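Local coordinates for protein dicer Related Helicase (Caenorhabditis elegans, PDB 6M6S) that binds double-stranded RNA through this C-terminal domain and, as an RLR-family helicase linked to RNA interference, probably hydrolyses ATP, at residues 10-15 and 95-100; 15-20 and 67-72; 37-42 and 129-134. One frame throughout, in Å; residues are numbered along the deposited sequence.

Interaction 1 of 3, residues 10-15 and 95-100; sequences YKLMCS and LTFVQE. With ZN (zinc ion), chain F.
K11 and V98 face each other as a hydrogen-bonded pair of two antiparallel strands, 11-14 and 95-99, each giving its backbone N-H to the other's carbonyl; K11 N lies 2.8 Å from V98 O. M13 and T96 exchange the same two bonds further along, and L12 and F97 form the non-hydrogen-bonded pair between them. The side chain of Y10 runs up against the C-terminal end of strand 95-99. Its CB meets V98 O at 3.8 Å. CG stands anti to the carbonyl carbon (chi1 -74°), and the ring beyond it passes V98 with CD2 near the carbonyl carbon. CE2 touches Q99 CB at 3.6 Å, CZ comes within 3.8 Å of Q99 CG, and OH ends 4.2 Å from Q99 CG. Q99 CG lies over one face of the ring, displaced toward the rim, in a CH-pi contact, with the Q99 amide turned 89° to the ring plane. That amide is held by other residues: NE2 donates to I9 O, and OE1 accepts from D102 N. The two strands are the inner pair of a four-stranded antiparallel sheet in the RIG-I-type C-terminal domain, with 20-23 and 104-106 outside them. L12 and F97 lie side by side on one face of this sheet, pointing the same way, with L12 CD1 3.6 Å from F97 CD1. The other branch, L12 CD2, reaches L95 CD1 at 4.0 Å. W111 and V114 of helix 111-117 pack on this apolar group. At the far end of the strand pair C14 turns away from strand 95-99, its SG anti to the backbone N (chi1 -179°), and SG binds the zinc ion at 2.4 Å.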
loop_
_atom_site.group_PDB
_atom_site.type_symbol
_atom_site.label_atom_id
_atom_site.label_comp_id
_atom_site.label_asym_id
_atom_site.label_seq_id
_atom_site.Cartn_x
_atom_site.Cartn_y
_atom_site.Cartn_z
ATOM N N TYR B 10 -13.142 -5.857 -9.788
ATOM C CA TYR B 10 -12.931 -4.692 -8.983
ATOM C C TYR B 10 -13.066 -3.444 -9.789
ATOM O O TYR B 10 -12.726 -3.421 -10.978
ATOM C CB TYR B 10 -11.496 -4.711 -8.356
ATOM C CG TYR B 10 -11.382 -5.711 -7.232
ATOM C CD1 TYR B 10 -11.323 -7.072 -7.491
ATOM C CD2 TYR B 10 -11.319 -5.287 -5.932
ATOM C CE1 TYR B 10 -11.223 -8.013 -6.477
ATOM C CE2 TYR B 10 -11.233 -6.226 -4.901
ATOM C CZ TYR B 10 -11.147 -7.565 -5.190
ATOM O OH TYR B 10 -11.041 -8.489 -4.191
ATOM N N LYS B 11 -13.528 -2.377 -9.138
ATOM C CA LYS B 11 -13.474 -1.060 -9.740
ATOM C C LYS B 11 -12.154 -0.398 -9.392
ATOM O O LYS B 11 -11.700 -0.479 -8.232
ATOM C CB LYS B 11 -14.596 -0.222 -9.161
ATOM C CG LYS B 11 -15.936 -0.612 -9.733
ATOM C CD LYS B 11 -17.025 0.288 -9.183
ATOM C CE LYS B 11 -18.387 -0.402 -9.329
ATOM N NZ LYS B 11 -19.418 0.363 -8.567
ATOM N N LEU B 12 -11.491 0.253 -10.340
ATOM C CA LEU B 12 -10.272 1.014 -10.040
ATOM C C LEU B 12 -10.635 2.483 -9.947
ATOM O O LEU B 12 -11.120 3.072 -10.958
ATOM C CB LEU B 12 -9.242 0.853 -11.165
ATOM C CG LEU B 12 -8.391 -0.431 -11.070
ATOM C CD1 LEU B 12 -9.196 -1.707 -10.982
ATOM C CD2 LEU B 12 -7.356 -0.499 -12.229
ATOM N N MET B 13 -10.407 3.118 -8.789
ATOM C CA MET B 13 -10.881 4.489 -8.546
ATOM C C MET B 13 -9.725 5.378 -8.177
ATOM O O MET B 13 -8.742 4.889 -7.633
ATOM C CB MET B 13 -11.808 4.563 -7.333
ATOM C CG MET B 13 -12.578 3.318 -7.041
ATOM S SD MET B 13 -13.914 3.253 -8.201
ATOM C CE MET B 13 -15.032 4.515 -7.618
ATOM N N CYS B 14 -9.911 6.675 -8.400
ATOM C CA CYS B 14 -8.974 7.706 -7.933
ATOM C C CYS B 14 -8.972 7.699 -6.404
ATOM O O CYS B 14 -10.026 7.870 -5.768
ATOM C CB CYS B 14 -9.409 9.066 -8.456
ATOM S SG CYS B 14 -8.257 10.372 -7.938
ATOM N N SER B 15 -7.796 7.525 -5.809
ATOM C CA SER B 15 -7.700 7.473 -4.340
ATOM C C SER B 15 -8.017 8.828 -3.724
ATOM O O SER B 15 -8.393 8.923 -2.561
ATOM C CB SER B 15 -6.315 7.014 -3.880
ATOM O OG SER B 15 -6.054 5.631 -4.119
ATOM N N LEU B 95 -4.399 4.722 -6.876
ATOM C CA LEU B 95 -5.632 3.910 -7.002
ATOM C C LEU B 95 -6.153 3.355 -5.681
ATOM O O LEU B 95 -5.385 2.978 -4.774
ATOM C CB LEU B 95 -5.388 2.724 -7.905
ATOM C CG LEU B 95 -5.069 3.089 -9.373
ATOM C CD1 LEU B 95 -4.862 1.792 -10.113
ATOM C CD2 LEU B 95 -6.191 3.940 -10.005
ATOM N N THR B 96 -7.482 3.313 -5.595
ATOM C CA THR B 96 -8.158 2.496 -4.598
ATOM C C THR B 96 -8.907 1.443 -5.390
ATOM O O THR B 96 -9.608 1.749 -6.384
ATOM C CB THR B 96 -9.116 3.329 -3.776
ATOM O OG1 THR B 96 -8.337 4.259 -2.986
ATOM C CG2 THR B 96 -9.846 2.472 -2.733
ATOM N N PHE B 97 -8.792 0.168 -4.994
ATOM C CA PHE B 97 -9.535 -0.915 -5.630
ATOM C C PHE B 97 -10.790 -1.195 -4.823
ATOM O O PHE B 97 -10.722 -1.334 -3.599
ATOM C CB PHE B 97 -8.670 -2.159 -5.697
ATOM C CG PHE B 97 -7.418 -1.952 -6.501
ATOM C CD1 PHE B 97 -7.409 -2.179 -7.858
ATOM C CD2 PHE B 97 -6.269 -1.519 -5.891
ATOM C CE1 PHE B 97 -6.240 -1.966 -8.578
ATOM C CE2 PHE B 97 -5.103 -1.286 -6.605
ATOM C CZ PHE B 97 -5.117 -1.552 -7.978
ATOM N N VAL B 98 -11.950 -1.223 -5.504
ATOM C CA VAL B 98 -13.185 -1.426 -4.728
ATOM C C VAL B 98 -13.900 -2.674 -5.237
ATOM O O VAL B 98 -14.116 -2.798 -6.464
ATOM C CB VAL B 98 -14.101 -0.220 -4.887
ATOM C CG1 VAL B 98 -15.508 -0.546 -4.319
ATOM C CG2 VAL B 98 -13.441 1.046 -4.298
ATOM N N GLN B 99 -14.298 -3.563 -4.330
ATOM C CA GLN B 99 -15.169 -4.686 -4.690
ATOM C C GLN B 99 -16.567 -4.289 -4.264
ATOM O O GLN B 99 -16.914 -4.330 -3.098
ATOM C CB GLN B 99 -14.746 -5.978 -3.982
ATOM C CG GLN B 99 -14.967 -7.219 -4.869
ATOM C CD GLN B 99 -16.435 -7.383 -5.297
ATOM O OE1 GLN B 99 -17.328 -7.369 -4.453
ATOM N NE2 GLN B 99 -16.679 -7.516 -6.604
ATOM N N GLU B 100 -17.406 -3.905 -5.228
ATOM C CA GLU B 100 -18.768 -3.437 -4.942
ATOM C C GLU B 100 -19.656 -4.392 -4.145
ATOM O O GLU B 100 -20.395 -3.977 -3.251
ATOM C CB GLU B 100 -19.472 -3.077 -6.274
ATOM C CG GLU B 100 -19.600 -4.253 -7.251
ATOM C CD GLU B 100 -18.467 -4.333 -8.289
ATOM O OE1 GLU B 100 -18.800 -4.405 -9.505
ATOM O OE2 GLU B 100 -17.258 -4.350 -7.898
HETATM ZN ZN ZN F . -9.536 12.228 -8.802
HETATM O O HOH W 1 -10.978 6.427 -3.563
#

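Interaction 2 of 3, residues 15-20 and 67-72. With ZN (zinc ion), chain F.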
loop_
_atom_site.group_PDB
_atom_site.type_symbol
_atom_site.label_atom_id
_atom_site.label_comp_id
_atom_site.label_asym_id
_atom_site.label_seq_id
_atom_site.Cartn_x
_atom_site.Cartn_y
_atom_site.Cartn_z
ATOM N N SER B 15 -7.796 7.525 -5.809
ATOM C CA SER B 15 -7.700 7.473 -4.340
ATOM C C SER B 15 -8.017 8.828 -3.724
ATOM O O SER B 15 -8.393 8.923 -2.561
ATOM C CB SER B 15 -6.315 7.014 -3.880
ATOM O OG SER B 15 -6.054 5.631 -4.119
ATOM N N ASN B 16 -7.826 9.882 -4.493
ATOM C CA ASN B 16 -8.096 11.249 -4.058
ATOM C C ASN B 16 -9.562 11.717 -4.105
ATOM O O ASN B 16 -10.056 12.344 -3.149
ATOM C CB ASN B 16 -7.168 12.183 -4.849
ATOM C CG ASN B 16 -6.996 13.520 -4.197
ATOM O OD1 ASN B 16 -6.490 13.615 -3.061
ATOM N ND2 ASN B 16 -7.426 14.576 -4.888
ATOM N N CYS B 17 -10.286 11.425 -5.190
ATOM C CA CYS B 17 -11.675 11.866 -5.318
ATOM C C CYS B 17 -12.723 10.742 -5.537
ATOM O O CYS B 17 -13.895 11.064 -5.666
ATOM C CB CYS B 17 -11.837 12.892 -6.447
ATOM S SG CYS B 17 -11.656 12.160 -8.119
ATOM N N SER B 18 -12.298 9.471 -5.583
ATOM C CA SER B 18 -13.204 8.315 -5.810
ATOM C C SER B 18 -13.842 8.199 -7.176
ATOM O O SER B 18 -14.786 7.450 -7.331
ATOM C CB SER B 18 -14.335 8.240 -4.760
ATOM O OG SER B 18 -13.738 8.210 -3.483
ATOM N N LYS B 19 -13.355 8.930 -8.166
ATOM C CA LYS B 19 -13.940 8.780 -9.500
ATOM C C LYS B 19 -13.448 7.465 -10.113
ATOM O O LYS B 19 -12.261 7.121 -9.989
ATOM C CB LYS B 19 -13.511 9.956 -10.354
ATOM C CG LYS B 19 -14.061 9.941 -11.762
ATOM C CD LYS B 19 -13.353 10.978 -12.576
ATOM C CE LYS B 19 -13.924 11.013 -13.952
ATOM N NZ LYS B 19 -15.405 10.998 -13.839
ATOM N N GLU B 20 -14.345 6.726 -10.773
ATOM C CA GLU B 20 -13.967 5.417 -11.317
ATOM C C GLU B 20 -13.239 5.548 -12.649
ATOM O O GLU B 20 -13.695 6.290 -13.510
ATOM C CB GLU B 20 -15.210 4.516 -11.460
ATOM C CG GLU B 20 -14.874 3.167 -12.145
ATOM C CD GLU B 20 -16.086 2.235 -12.310
ATOM O OE1 GLU B 20 -17.159 2.499 -11.704
ATOM O OE2 GLU B 20 -15.931 1.232 -13.053
ATOM N N ILE B 67 -0.716 11.487 -17.193
ATOM C CA ILE B 67 -2.191 11.408 -17.164
ATOM C C ILE B 67 -2.716 11.861 -15.810
ATOM O O ILE B 67 -2.088 11.555 -14.746
ATOM C CB ILE B 67 -2.729 10.023 -17.479
ATOM C CG1 ILE B 67 -2.014 8.916 -16.655
ATOM C CG2 ILE B 67 -2.629 9.790 -19.045
ATOM C CD1 ILE B 67 -2.708 7.525 -16.839
ATOM N N LYS B 68 -3.802 12.656 -15.823
ATOM C CA LYS B 68 -4.359 13.193 -14.564
ATOM C C LYS B 68 -5.794 12.794 -14.466
ATOM O O LYS B 68 -6.465 12.641 -15.476
ATOM C CB LYS B 68 -4.352 14.758 -14.580
ATOM C CG LYS B 68 -3.097 15.396 -15.136
ATOM C CD LYS B 68 -1.917 15.137 -14.236
ATOM C CE LYS B 68 -0.643 15.851 -14.774
ATOM N NZ LYS B 68 0.606 15.761 -13.857
ATOM N N CYS B 69 -6.288 12.624 -13.234
ATOM C CA CYS B 69 -7.693 12.335 -12.994
ATOM C C CYS B 69 -8.517 13.426 -13.662
ATOM O O CYS B 69 -8.246 14.603 -13.462
ATOM C CB CYS B 69 -7.983 12.289 -11.476
ATOM S SG CYS B 69 -9.735 12.116 -11.117
ATOM N N PHE B 70 -9.503 13.058 -14.487
ATOM C CA PHE B 70 -10.359 14.067 -15.145
ATOM C C PHE B 70 -11.046 14.985 -14.137
ATOM O O PHE B 70 -11.208 16.189 -14.395
ATOM C CB PHE B 70 -11.443 13.424 -16.048
ATOM C CG PHE B 70 -12.223 14.433 -16.893
ATOM C CD1 PHE B 70 -11.696 14.924 -18.090
ATOM C CD2 PHE B 70 -13.481 14.877 -16.491
ATOM C CE1 PHE B 70 -12.398 15.848 -18.866
ATOM C CE2 PHE B 70 -14.209 15.812 -17.272
ATOM C CZ PHE B 70 -13.654 16.298 -18.454
ATOM N N HIS B 71 -11.419 14.436 -12.991
ATOM C CA HIS B 71 -12.215 15.162 -12.025
ATOM C C HIS B 71 -11.395 16.087 -11.128
ATOM O O HIS B 71 -11.717 17.282 -10.986
ATOM C CB HIS B 71 -12.981 14.182 -11.113
ATOM C CG HIS B 71 -13.999 14.864 -10.257
ATOM N ND1 HIS B 71 -13.927 14.889 -8.880
ATOM C CD2 HIS B 71 -15.095 15.590 -10.591
ATOM C CE1 HIS B 71 -14.941 15.591 -8.400
ATOM N NE2 HIS B 71 -15.666 16.020 -9.419
ATOM N N CYS B 72 -10.371 15.524 -10.501
ATOM C CA CYS B 72 -9.610 16.245 -9.486
ATOM C C CYS B 72 -8.206 16.651 -9.950
ATOM O O CYS B 72 -7.545 17.471 -9.283
ATOM C CB CYS B 72 -9.531 15.469 -8.173
ATOM S SG CYS B 72 -8.368 14.104 -8.166
HETATM ZN ZN ZN F . -9.536 12.228 -8.802
#
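C17 and C72 bring the loop 15-20 and the turn that follows strand 61-69 to a CA-CA separation of 6.4 Å, with no backbone hydrogen bond between the two segments. The zinc ion joins them instead. C17 SG binds it at 2.2 Å, C69 SG at 2.3 Å and C72 SG at 2.3 Å, and C14 SG completes a four-cysteine site built from two CxxC pairs. Second-shell N-H groups reach the sulfurs. N16 ND2 donates to C72 SG at 3.4 Å in a nearly straight bond (169°), the sulfur lying close to the amide plane. H71 sets the edge of its ring against C17 SG, with ND1 3.6 Å from it in a weak hydrogen bond. C69 SG takes the backbone N-H of C72 at 3.5 Å, and that of H71 more weakly; such donors would probably offset part of the thiolate charge. The aliphatic part of K19 crosses the turn, CD lying 3.5 Å from H71 CB and CE meeting F70 CB. Beyond the site, K19 also touches F44 and the F70 ring stacks on H46 of strand 45-48, while strand 61-69 runs between strands 45-48 and 75-82.

Interaction 3 of 3, residues 37-42 and 129-134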
loop_
_atom_site.group_PDB
_atom_site.type_symbol
_atom_site.label_atom_id
_atom_site.label_comp_id
_atom_site.label_asym_id
_atom_site.label_seq_id
_atom_site.Cartn_x
_atom_site.Cartn_y
_atom_site.Cartn_z
ATOM N N PHE B 37 -6.515 -1.437 -21.052
ATOM C CA PHE B 37 -7.012 -1.708 -22.427
ATOM C C PHE B 37 -8.523 -1.546 -22.540
ATOM O O PHE B 37 -9.158 -2.263 -23.287
ATOM C CB PHE B 37 -6.612 -3.141 -22.870
ATOM C CG PHE B 37 -5.109 -3.312 -23.085
ATOM C CD1 PHE B 37 -4.241 -3.498 -22.012
ATOM C CD2 PHE B 37 -4.582 -3.343 -24.399
ATOM C CE1 PHE B 37 -2.848 -3.668 -22.220
ATOM C CE2 PHE B 37 -3.181 -3.496 -24.601
ATOM C CZ PHE B 37 -2.321 -3.673 -23.486
ATOM N N ASP B 38 -9.089 -0.563 -21.843
ATOM C CA ASP B 38 -10.503 -0.177 -22.012
ATOM C C ASP B 38 -10.481 1.122 -22.844
ATOM O O ASP B 38 -9.975 2.143 -22.347
ATOM C CB ASP B 38 -11.139 0.097 -20.634
ATOM C CG ASP B 38 -12.545 0.626 -20.706
ATOM O OD1 ASP B 38 -13.083 0.825 -21.821
ATOM O OD2 ASP B 38 -13.140 0.898 -19.639
ATOM N N PRO B 39 -11.002 1.091 -24.079
ATOM C CA PRO B 39 -10.923 2.315 -24.902
ATOM C C PRO B 39 -11.709 3.467 -24.292
ATOM O O PRO B 39 -11.398 4.653 -24.561
ATOM C CB PRO B 39 -11.505 1.883 -26.254
ATOM C CG PRO B 39 -12.289 0.679 -25.955
ATOM C CD PRO B 39 -11.600 -0.035 -24.800
ATOM N N SER B 40 -12.643 3.163 -23.385
ATOM C CA SER B 40 -13.399 4.256 -22.728
ATOM C C SER B 40 -12.636 5.020 -21.699
ATOM O O SER B 40 -13.106 6.073 -21.266
ATOM C CB SER B 40 -14.648 3.688 -22.023
ATOM O OG SER B 40 -15.461 3.077 -22.987
ATOM N N VAL B 41 -11.501 4.486 -21.240
ATOM C CA VAL B 41 -10.829 5.060 -20.081
ATOM C C VAL B 41 -10.368 6.494 -20.377
ATOM O O VAL B 41 -10.265 7.315 -19.470
ATOM C CB VAL B 41 -9.651 4.185 -19.630
ATOM C CG1 VAL B 41 -8.498 4.338 -20.560
ATOM C CG2 VAL B 41 -9.245 4.572 -18.198
ATOM N N TRP B 42 -10.153 6.821 -21.675
ATOM C CA TRP B 42 -9.561 8.110 -21.937
ATOM C C TRP B 42 -10.519 9.270 -21.563
ATOM O O TRP B 42 -10.049 10.411 -21.295
ATOM C CB TRP B 42 -9.185 8.216 -23.420
ATOM C CG TRP B 42 -8.030 7.313 -23.885
ATOM C CD1 TRP B 42 -8.108 6.254 -24.745
ATOM C CD2 TRP B 42 -6.635 7.471 -23.568
ATOM N NE1 TRP B 42 -6.874 5.736 -24.990
ATOM C CE2 TRP B 42 -5.941 6.467 -24.308
ATOM C CE3 TRP B 42 -5.910 8.372 -22.751
ATOM C CZ2 TRP B 42 -4.565 6.304 -24.227
ATOM C CZ3 TRP B 42 -4.535 8.240 -22.673
ATOM C CH2 TRP B 42 -3.876 7.224 -23.458
ATOM N N PHE B 129 -4.761 -5.170 -28.170
ATOM C CA PHE B 129 -4.331 -3.890 -28.759
ATOM C C PHE B 129 -5.341 -3.391 -29.765
ATOM O O PHE B 129 -5.502 -2.177 -29.955
ATOM C CB PHE B 129 -2.963 -4.037 -29.432
ATOM C CG PHE B 129 -1.834 -4.130 -28.463
ATOM C CD1 PHE B 129 -1.496 -5.340 -27.918
ATOM C CD2 PHE B 129 -1.135 -2.998 -28.048
ATOM C CE1 PHE B 129 -0.455 -5.427 -26.960
ATOM C CE2 PHE B 129 -0.104 -3.099 -27.127
ATOM C CZ PHE B 129 0.219 -4.307 -26.557
ATOM N N ARG B 130 -6.055 -4.306 -30.389
ATOM C CA ARG B 130 -6.939 -3.896 -31.462
ATOM C C ARG B 130 -8.054 -2.971 -31.022
ATOM O O ARG B 130 -8.350 -2.025 -31.719
ATOM C CB ARG B 130 -7.514 -5.105 -32.150
ATOM C CG ARG B 130 -6.459 -5.963 -32.778
ATOM C CD ARG B 130 -7.122 -7.165 -33.412
ATOM N NE ARG B 130 -8.073 -6.774 -34.457
ATOM C CZ ARG B 130 -7.752 -6.646 -35.736
ATOM N NH1 ARG B 130 -6.511 -6.874 -36.146
ATOM N NH2 ARG B 130 -8.668 -6.290 -36.604
ATOM N N ILE B 131 -8.655 -3.219 -29.848
ATOM C CA ILE B 131 -9.726 -2.318 -29.417
ATOM C C ILE B 131 -9.180 -0.927 -29.036
ATOM O O ILE B 131 -9.932 0.075 -29.007
ATOM C CB ILE B 131 -10.589 -2.930 -28.271
ATOM C CG1 ILE B 131 -11.915 -2.169 -28.108
ATOM C CG2 ILE B 131 -9.805 -3.026 -26.961
ATOM C CD1 ILE B 131 -13.107 -2.840 -28.762
ATOM N N MET B 132 -7.872 -0.830 -28.744
ATOM C CA MET B 132 -7.326 0.453 -28.334
ATOM C C MET B 132 -6.817 1.302 -29.512
ATOM O O MET B 132 -6.524 2.494 -29.337
ATOM C CB MET B 132 -6.192 0.260 -27.308
ATOM C CG MET B 132 -6.705 -0.312 -25.991
ATOM S SD MET B 132 -7.853 0.733 -25.130
ATOM C CE MET B 132 -6.811 1.989 -24.506
ATOM N N LEU B 133 -6.684 0.658 -30.659
ATOM C CA LEU B 133 -6.013 1.240 -31.825
ATOM C C LEU B 133 -6.471 2.673 -32.132
ATOM O O LEU B 133 -5.691 3.629 -32.122
ATOM C CB LEU B 133 -6.328 0.386 -33.017
ATOM C CG LEU B 133 -5.217 -0.404 -33.690
ATOM C CD1 LEU B 133 -4.063 -0.669 -32.742
ATOM C CD2 LEU B 133 -5.828 -1.712 -34.289
ATOM N N ASN B 134 -7.763 2.821 -32.312
ATOM C CA ASN B 134 -8.242 4.133 -32.687
ATOM C C ASN B 134 -9.114 4.764 -31.623
ATOM O O ASN B 134 -10.009 5.558 -31.940
ATOM C CB ASN B 134 -9.001 4.036 -34.001
ATOM C CG ASN B 134 -8.161 3.449 -35.124
ATOM O OD1 ASN B 134 -8.542 2.464 -35.747
ATOM N ND2 ASN B 134 -6.997 4.033 -35.363
HETATM O O HOH W 2 -5.659 4.191 -27.259
#
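The torsions of F37 and M132 help to bring the two side chains together between the loop 37-42 and helix 126-132. F37 CG stands anti to the carbonyl carbon (chi1 -69°), and the M132 chain is bent at chi2 and again at chi3 (-74°), which folds CE back. F37 drives an edge into the face of F129, a T-shaped pair with ring centroids 5.2 Å apart and planes at 85°. F37 CE2 stands 3.8 Å above the F129 ring plane, over its centre. An alanine in place of F129 would probably leave CE2 and CZ of F37 without the face they press on and open a gap beside V30 and I82, which the F129 side chain also touches. M132 crosses F37 at about a right angle, with its CG 4.0 Å from F37 CD2. Its sulfur then lies against the D38-P39 peptide, SD being 3.3 Å from P39 N, and CE ends 3.8 Å from W42 NE1. The contact thus closes the loop joining strands 33-36 and 45-48 against the short helix 126-132 of this RIG-I-type C-terminal domain, away from the zinc. On the outer side P39 CG meets I131 CG1 at 3.6 Å. The loop is shaped locally by an Asx turn, in which D38 OD1 takes the backbone N-H of S40 from above the carboxylate plane. One water bridges the two segments: it accepts from W42 NE1 at 3.0 Å and donates to M132 O at 2.8 Å.

Interactions 1 and 2 meet at the zinc ion: 10-15 supplies C14, and 15-20 with 67-72 supplies C17, C69 and C72. They share S15, their centres lie 11 Å apart, and a probable hydrogen bond of 2.9 Å from C14 N to K19 O ties them where the chain turns back into strand 20-23. Interaction 3 stands apart, its centre 20 Å from that of interaction 1 and 19 Å from that of interaction 2, although nearest atoms of interactions 2 and 3 are about 4 Å apart without touching. None touches the bound RNA, whose nearest atoms lie about 9 Å from interactions 1 and 3 and about 10 Å from interaction 2.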